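PDB 1Q1R: putidaredoxin reductase from Pseudomonas putida, which probably uses its bound FAD to pass electrons from NADH to the iron-sulfur protein putidaredoxin, which in turn supplies the cytochrome P450cam monooxygenase. Local coordinates for residues 287-290 against 295-298; 305-310 against 323-328. All coordinates share one frame; numbering follows the deposited sequence.

Contact 1: residues 287-290 against 295-298; sequences RFHS and RWVR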
ATOM      1  N   ARG A 287      -3.981   9.029   9.006  1.00 30.58           N
ATOM      2  CA  ARG A 287      -4.369   8.179  10.121  1.00 31.50           C
ATOM      3  C   ARG A 287      -5.790   8.622  10.448  1.00 31.05           C
ATOM      4  O   ARG A 287      -6.023   9.769  10.822  1.00 31.25           O
ATOM      5  CB  ARG A 287      -3.462   8.383  11.336  1.00 32.76           C
ATOM      6  CG  ARG A 287      -3.941   7.608  12.568  1.00 34.30           C
ATOM      7  CD  ARG A 287      -2.833   7.432  13.574  1.00 34.69           C
ATOM      8  NE  ARG A 287      -1.768   6.597  13.033  1.00 37.13           N
ATOM      9  CZ  ARG A 287      -1.848   5.280  12.889  1.00 37.13           C
ATOM     10  NH1 ARG A 287      -2.948   4.635  13.255  1.00 38.94           N
ATOM     11  NH2 ARG A 287      -0.828   4.605  12.379  1.00 37.58           N
ATOM     12  N   PHE A 288      -6.742   7.713  10.285  1.00 31.52           N
ATOM     13  CA  PHE A 288      -8.139   8.035  10.530  1.00 31.86           C
ATOM     14  C   PHE A 288      -8.781   7.051  11.498  1.00 31.86           C
ATOM     15  O   PHE A 288      -8.224   5.997  11.798  1.00 31.60           O
ATOM     16  CB  PHE A 288      -8.900   8.023   9.206  1.00 31.72           C
ATOM     17  CG  PHE A 288      -8.985   6.661   8.568  1.00 32.51           C
ATOM     18  CD1 PHE A 288     -10.128   5.880   8.717  1.00 32.58           C
ATOM     19  CD2 PHE A 288      -7.915   6.152   7.832  1.00 32.72           C
ATOM     20  CE1 PHE A 288     -10.204   4.609   8.139  1.00 32.29           C
ATOM     21  CE2 PHE A 288      -7.982   4.880   7.250  1.00 31.94           C
ATOM     22  CZ  PHE A 288      -9.127   4.112   7.405  1.00 31.63           C
ATOM     23  N   HIS A 289      -9.966   7.402  11.980  1.00 32.77           N
ATOM     24  CA  HIS A 289     -10.676   6.536  12.907  1.00 33.62           C
ATOM     25  C   HIS A 289     -11.637   5.614  12.167  1.00 33.21           C
ATOM     26  O   HIS A 289     -12.550   6.067  11.481  1.00 33.56           O
ATOM     27  CB  HIS A 289     -11.437   7.372  13.942  1.00 35.42           C
ATOM     28  CG  HIS A 289     -12.191   6.551  14.942  1.00 35.97           C
ATOM     29  ND1 HIS A 289     -13.474   6.102  14.719  1.00 36.58           N
ATOM     30  CD2 HIS A 289     -11.819   6.052  16.145  1.00 36.36           C
ATOM     31  CE1 HIS A 289     -13.860   5.358  15.741  1.00 36.75           C
ATOM     32  NE2 HIS A 289     -12.875   5.312  16.619  1.00 36.72           N
ATOM     33  N   SER A 290     -11.405   4.314  12.286  1.00 33.55           N
ATOM     34  CA  SER A 290     -12.270   3.333  11.647  1.00 34.59           C
ATOM     35  C   SER A 290     -13.421   3.048  12.598  1.00 34.94           C
ATOM     36  O   SER A 290     -13.206   2.528  13.688  1.00 33.61           O
ATOM     37  CB  SER A 290     -11.513   2.033  11.386  1.00 34.34           C
ATOM     38  OG  SER A 290     -12.405   1.008  10.978  1.00 34.76           O
ATOM     39  N   ARG A 295     -11.324   2.237  16.052  1.00 39.41           N
ATOM     40  CA  ARG A 295      -9.938   2.533  16.396  1.00 39.32           C
ATOM     41  C   ARG A 295      -9.238   3.311  15.287  1.00 38.65           C
ATOM     42  O   ARG A 295      -9.693   3.328  14.141  1.00 38.09           O
ATOM     43  CB  ARG A 295      -9.155   1.255  16.718  1.00 40.41           C
ATOM     44  CG  ARG A 295      -8.797   0.366  15.540  1.00 40.99           C
ATOM     45  CD  ARG A 295      -7.693  -0.604  15.961  1.00 42.97           C
ATOM     46  NE  ARG A 295      -7.319  -1.548  14.910  1.00 43.95           N
ATOM     47  CZ  ARG A 295      -8.010  -2.642  14.601  1.00 44.73           C
ATOM     48  NH1 ARG A 295      -9.119  -2.942  15.268  1.00 44.66           N
ATOM     49  NH2 ARG A 295      -7.595  -3.435  13.622  1.00 44.74           N
ATOM     50  N   TRP A 296      -8.140   3.971  15.644  1.00 37.94           N
ATOM     51  CA  TRP A 296      -7.379   4.766  14.690  1.00 36.80           C
ATOM     52  C   TRP A 296      -6.403   3.902  13.921  1.00 35.67           C
ATOM     53  O   TRP A 296      -5.619   3.156  14.510  1.00 36.12           O
ATOM     54  CB  TRP A 296      -6.622   5.885  15.408  1.00 37.48           C
ATOM     55  CG  TRP A 296      -7.530   6.836  16.096  1.00 38.28           C
ATOM     56  CD1 TRP A 296      -8.124   6.668  17.315  1.00 38.72           C
ATOM     57  CD2 TRP A 296      -8.013   8.080  15.581  1.00 38.98           C
ATOM     58  NE1 TRP A 296      -8.950   7.730  17.589  1.00 38.54           N
ATOM     59  CE2 TRP A 296      -8.903   8.613  16.541  1.00 39.33           C
ATOM     60  CE3 TRP A 296      -7.782   8.798  14.399  1.00 39.61           C
ATOM     61  CZ2 TRP A 296      -9.564   9.834  16.356  1.00 39.82           C
ATOM     62  CZ3 TRP A 296      -8.441  10.013  14.214  1.00 40.11           C
ATOM     63  CH2 TRP A 296      -9.321  10.517  15.191  1.00 40.07           C
ATOM     64  N   VAL A 297      -6.454   4.007  12.599  1.00 34.02           N
ATOM     65  CA  VAL A 297      -5.576   3.220  11.742  1.00 31.53           C
ATOM     66  C   VAL A 297      -5.046   4.071  10.596  1.00 30.42           C
ATOM     67  O   VAL A 297      -5.560   5.153  10.330  1.00 30.00           O
ATOM     68  CB  VAL A 297      -6.336   2.029  11.121  1.00 31.25           C
ATOM     69  CG1 VAL A 297      -6.984   1.188  12.210  1.00 30.25           C
ATOM     70  CG2 VAL A 297      -7.396   2.543  10.152  1.00 30.35           C
ATOM     71  N   ARG A 298      -3.999   3.576   9.938  1.00 29.72           N
ATOM     72  CA  ARG A 298      -3.422   4.239   8.770  1.00 28.12           C
ATOM     73  C   ARG A 298      -3.260   3.105   7.760  1.00 27.32           C
ATOM     74  O   ARG A 298      -2.554   2.132   8.015  1.00 26.51           O
ATOM     75  CB  ARG A 298      -2.058   4.877   9.073  1.00 27.93           C
ATOM     76  CG  ARG A 298      -1.475   5.625   7.850  1.00 28.51           C
ATOM     77  CD  ARG A 298      -0.253   6.467   8.197  1.00 27.82           C
ATOM     78  NE  ARG A 298       0.847   5.643   8.682  1.00 28.31           N
ATOM     79  CZ  ARG A 298       1.565   4.831   7.916  1.00 28.60           C
ATOM     80  NH1 ARG A 298       1.304   4.737   6.618  1.00 28.70           N
ATOM     81  NH2 ARG A 298       2.532   4.104   8.452  1.00 28.74           N
TER
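H289 packs against W296 across a beta hairpin: its CB sits over the centre of the indole's six-membered ring, a CH-pi contact of 3.7 Å, and the imidazole turns its edge to the face of the five-membered ring in a T-shaped stack with planes at 72°. D294 holds H289 NE2 from the turn side. R287 shares this face of the hairpin; with CG anti to the backbone N (chi1 174°) and a bend at chi3, its guanidinium folds back over the partner strand, NH2 lying 3.5 Å from R298 CB. On the reverse face V297 CG2 comes over the F288 ring, 3.9 Å from its centroid. Along the backbone between these two faces, F288 pairs with V297 and S290 with R295 in antiparallel hydrogen-bonded pairs, V297 N to F288 O being 2.8 Å. Further out, N264 O accepts from both R287 NE and R298 NE, while E300 forms a salt bridge with R298. Replacing R287 with a leucine would probably leave N264 O without one of its donors and R298 CB without its flat cover. R287 NH2 and R298 NE, 4.2 Å apart, carry like charges, and any repulsion is probably offset by the shared N264 carbonyl and by E300.

Contact 2: residues 305-310 against 323-328; sequences ALEQAR and DEAAPW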
ATOM      1  N   ALA A 305      -6.894   4.550  -0.817  1.00 22.69           N
ATOM      2  CA  ALA A 305      -6.666   5.849  -1.440  1.00 22.58           C
ATOM      3  C   ALA A 305      -7.882   6.273  -2.252  1.00 23.55           C
ATOM      4  O   ALA A 305      -8.292   7.433  -2.213  1.00 23.86           O
ATOM      5  CB  ALA A 305      -5.429   5.797  -2.341  1.00 21.90           C
ATOM      6  N   LEU A 306      -8.461   5.333  -2.992  1.00 23.24           N
ATOM      7  CA  LEU A 306      -9.628   5.637  -3.811  1.00 24.26           C
ATOM      8  C   LEU A 306     -10.811   6.061  -2.936  1.00 24.88           C
ATOM      9  O   LEU A 306     -11.437   7.095  -3.181  1.00 24.06           O
ATOM     10  CB  LEU A 306     -10.007   4.422  -4.662  1.00 24.36           C
ATOM     11  CG  LEU A 306      -8.955   3.971  -5.686  1.00 25.60           C
ATOM     12  CD1 LEU A 306      -9.407   2.687  -6.389  1.00 25.44           C
ATOM     13  CD2 LEU A 306      -8.735   5.080  -6.699  1.00 24.47           C
ATOM     14  N   GLU A 307     -11.102   5.263  -1.914  1.00 25.65           N
ATOM     15  CA  GLU A 307     -12.209   5.553  -1.008  1.00 27.38           C
ATOM     16  C   GLU A 307     -12.039   6.920  -0.348  1.00 27.02           C
ATOM     17  O   GLU A 307     -12.944   7.755  -0.395  1.00 26.71           O
ATOM     18  CB  GLU A 307     -12.317   4.458   0.059  1.00 28.31           C
ATOM     19  CG  GLU A 307     -13.335   4.752   1.159  1.00 31.74           C
ATOM     20  CD  GLU A 307     -13.505   3.600   2.134  1.00 32.44           C
ATOM     21  OE1 GLU A 307     -12.496   2.954   2.485  1.00 34.27           O
ATOM     22  OE2 GLU A 307     -14.648   3.349   2.566  1.00 34.55           O
ATOM     23  N   GLN A 308     -10.873   7.155   0.248  1.00 27.16           N
ATOM     24  CA  GLN A 308     -10.612   8.429   0.907  1.00 27.69           C
ATOM     25  C   GLN A 308     -10.633   9.607  -0.064  1.00 28.02           C
ATOM     26  O   GLN A 308     -11.168  10.670   0.251  1.00 28.11           O
ATOM     27  CB  GLN A 308      -9.271   8.384   1.651  1.00 27.81           C
ATOM     28  CG  GLN A 308      -9.277   7.440   2.839  1.00 26.84           C
ATOM     29  CD  GLN A 308      -8.056   7.585   3.738  1.00 27.71           C
ATOM     30  OE1 GLN A 308      -7.896   6.835   4.701  1.00 29.22           O
ATOM     31  NE2 GLN A 308      -7.197   8.552   3.433  1.00 26.09           N
ATOM     32  N   ALA A 309     -10.059   9.419  -1.247  1.00 28.14           N
ATOM     33  CA  ALA A 309     -10.024  10.486  -2.242  1.00 28.67           C
ATOM     34  C   ALA A 309     -11.431  10.836  -2.726  1.00 29.47           C
ATOM     35  O   ALA A 309     -11.745  12.001  -2.975  1.00 29.31           O
ATOM     36  CB  ALA A 309      -9.146  10.071  -3.423  1.00 26.96           C
ATOM     37  N   ARG A 310     -12.279   9.826  -2.865  1.00 30.52           N
ATOM     38  CA  ARG A 310     -13.643  10.059  -3.313  1.00 32.74           C
ATOM     39  C   ARG A 310     -14.469  10.757  -2.231  1.00 32.84           C
ATOM     40  O   ARG A 310     -15.337  11.575  -2.534  1.00 32.87           O
ATOM     41  CB  ARG A 310     -14.283   8.733  -3.737  1.00 33.82           C
ATOM     42  CG  ARG A 310     -13.813   8.309  -5.123  1.00 36.32           C
ATOM     43  CD  ARG A 310     -13.910   6.817  -5.386  1.00 38.17           C
ATOM     44  NE  ARG A 310     -13.324   6.498  -6.688  1.00 39.91           N
ATOM     45  CZ  ARG A 310     -13.112   5.267  -7.143  1.00 40.45           C
ATOM     46  NH1 ARG A 310     -13.439   4.215  -6.402  1.00 40.96           N
ATOM     47  NH2 ARG A 310     -12.569   5.088  -8.343  1.00 40.32           N
ATOM     48  N   ASP A 323     -20.757   5.574   2.448  1.00 49.01           N
ATOM     49  CA  ASP A 323     -20.635   4.986   3.772  1.00 48.50           C
ATOM     50  C   ASP A 323     -19.286   4.274   3.858  1.00 46.70           C
ATOM     51  O   ASP A 323     -18.781   3.780   2.851  1.00 46.17           O
ATOM     52  CB  ASP A 323     -21.777   3.990   3.981  1.00 51.29           C
ATOM     53  CG  ASP A 323     -22.768   3.988   2.819  1.00 53.68           C
ATOM     54  OD1 ASP A 323     -23.429   5.027   2.592  1.00 55.41           O
ATOM     55  OD2 ASP A 323     -22.879   2.954   2.124  1.00 55.11           O
ATOM     56  N   GLU A 324     -18.702   4.228   5.051  1.00 44.71           N
ATOM     57  CA  GLU A 324     -17.415   3.562   5.236  1.00 43.25           C
ATOM     58  C   GLU A 324     -17.477   2.100   4.803  1.00 41.80           C
ATOM     59  O   GLU A 324     -18.344   1.345   5.246  1.00 41.38           O
ATOM     60  CB  GLU A 324     -16.968   3.644   6.701  1.00 43.72           C
ATOM     61  CG  GLU A 324     -15.937   2.588   7.094  1.00 44.74           C
ATOM     62  CD  GLU A 324     -15.312   2.839   8.456  1.00 45.88           C
ATOM     63  OE1 GLU A 324     -14.795   1.876   9.063  1.00 45.98           O
ATOM     64  OE2 GLU A 324     -15.320   4.002   8.919  1.00 46.98           O
ATOM     65  N   ALA A 325     -16.552   1.710   3.933  1.00 39.89           N
ATOM     66  CA  ALA A 325     -16.492   0.339   3.443  1.00 37.91           C
ATOM     67  C   ALA A 325     -15.371  -0.413   4.151  1.00 36.49           C
ATOM     68  O   ALA A 325     -14.418   0.195   4.638  1.00 36.73           O
ATOM     69  CB  ALA A 325     -16.254   0.335   1.936  1.00 37.31           C
ATOM     70  N   ALA A 326     -15.491  -1.732   4.225  1.00 34.87           N
ATOM     71  CA  ALA A 326     -14.455  -2.531   4.864  1.00 33.38           C
ATOM     72  C   ALA A 326     -13.165  -2.328   4.072  1.00 31.56           C
ATOM     73  O   ALA A 326     -13.191  -2.256   2.849  1.00 30.18           O
ATOM     74  CB  ALA A 326     -14.845  -4.007   4.856  1.00 33.48           C
ATOM     75  N   PRO A 327     -12.024  -2.214   4.762  1.00 31.05           N
ATOM     76  CA  PRO A 327     -10.767  -2.024   4.032  1.00 30.66           C
ATOM     77  C   PRO A 327     -10.333  -3.322   3.354  1.00 30.22           C
ATOM     78  O   PRO A 327     -10.579  -4.415   3.869  1.00 30.39           O
ATOM     79  CB  PRO A 327      -9.798  -1.593   5.125  1.00 30.67           C
ATOM     80  CG  PRO A 327     -10.302  -2.346   6.326  1.00 31.05           C
ATOM     81  CD  PRO A 327     -11.803  -2.152   6.218  1.00 30.64           C
ATOM     82  N   TRP A 328      -9.713  -3.206   2.185  1.00 28.73           N
ATOM     83  CA  TRP A 328      -9.240  -4.387   1.477  1.00 27.24           C
ATOM     84  C   TRP A 328      -8.074  -4.056   0.562  1.00 27.63           C
ATOM     85  O   TRP A 328      -7.791  -2.884   0.288  1.00 26.32           O
ATOM     86  CB  TRP A 328     -10.364  -5.040   0.656  1.00 26.44           C
ATOM     87  CG  TRP A 328     -10.827  -4.260  -0.543  1.00 25.13           C
ATOM     88  CD1 TRP A 328     -11.716  -3.228  -0.555  1.00 25.51           C
ATOM     89  CD2 TRP A 328     -10.424  -4.462  -1.907  1.00 24.92           C
ATOM     90  NE1 TRP A 328     -11.898  -2.774  -1.840  1.00 24.68           N
ATOM     91  CE2 TRP A 328     -11.116  -3.513  -2.689  1.00 24.67           C
ATOM     92  CE3 TRP A 328      -9.546  -5.353  -2.541  1.00 24.11           C
ATOM     93  CZ2 TRP A 328     -10.958  -3.426  -4.080  1.00 24.86           C
ATOM     94  CZ3 TRP A 328      -9.387  -5.270  -3.922  1.00 25.27           C
ATOM     95  CH2 TRP A 328     -10.092  -4.310  -4.677  1.00 25.51           C
TER
HETATM   96  O   HOH W   1     -12.331   0.024   1.212  1.00 29.14           O
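E307 reaches out from helix 302-316 to the chain that returns beside it, and its carboxylate carries nearly the whole contact. The close part is small: OE2 accepts the backbone N-H of A325 at 2.9 Å, a straight bond with 164° at the hydrogen, the donor arriving nearly along the C-O axis. The methyl of the same residue rests against this oxygen, A325 CB lying 3.5 Å from E307 OE2. Placing CG anti to the backbone N (chi1 173°) and keeping the chain extended beyond it carries the carboxylate away from the helix, across a gap of 8.1 Å between the CA atoms of E307 and A325. The other oxygen faces the looser side, where a water takes the place of direct contact: it donates to E307 OE1 at 3.2 Å and to A326 O at 2.9 Å. The two oxygens thus hold successive residues of the loop, one directly and one through solvent. E324 turns its acid group to Q291 and the amide of L292; its OE2 is 6.4 Å from E307 OE2. Only 97 Å² is buried at this surface site, where mainly polar bonds join the helix to the loop leading into strand 328-333. One amide N-H and one water hydrogen meet the carboxylate, which would probably favour its ionised form.

In the fold
Contact 1 comes first along the chain, closing a four-residue turn between strands 286-290 and 295-298. The chain then runs straight into helix 302-316, where A305 touches the FAD, and contact 2 closes the longer loop from that helix to the segment leading into strand 328-333. The two closures follow in series, neither enclosing the other, with centres 12 Å apart. They meet in space through S290 OG, which probably hydrogen-bonds E324 OE1, and through F288, whose ring packs on Q308. Together they tie the hairpin and the FAD-touching helix to the start of the C-terminal antiparallel sheet in this glutathione reductase fold.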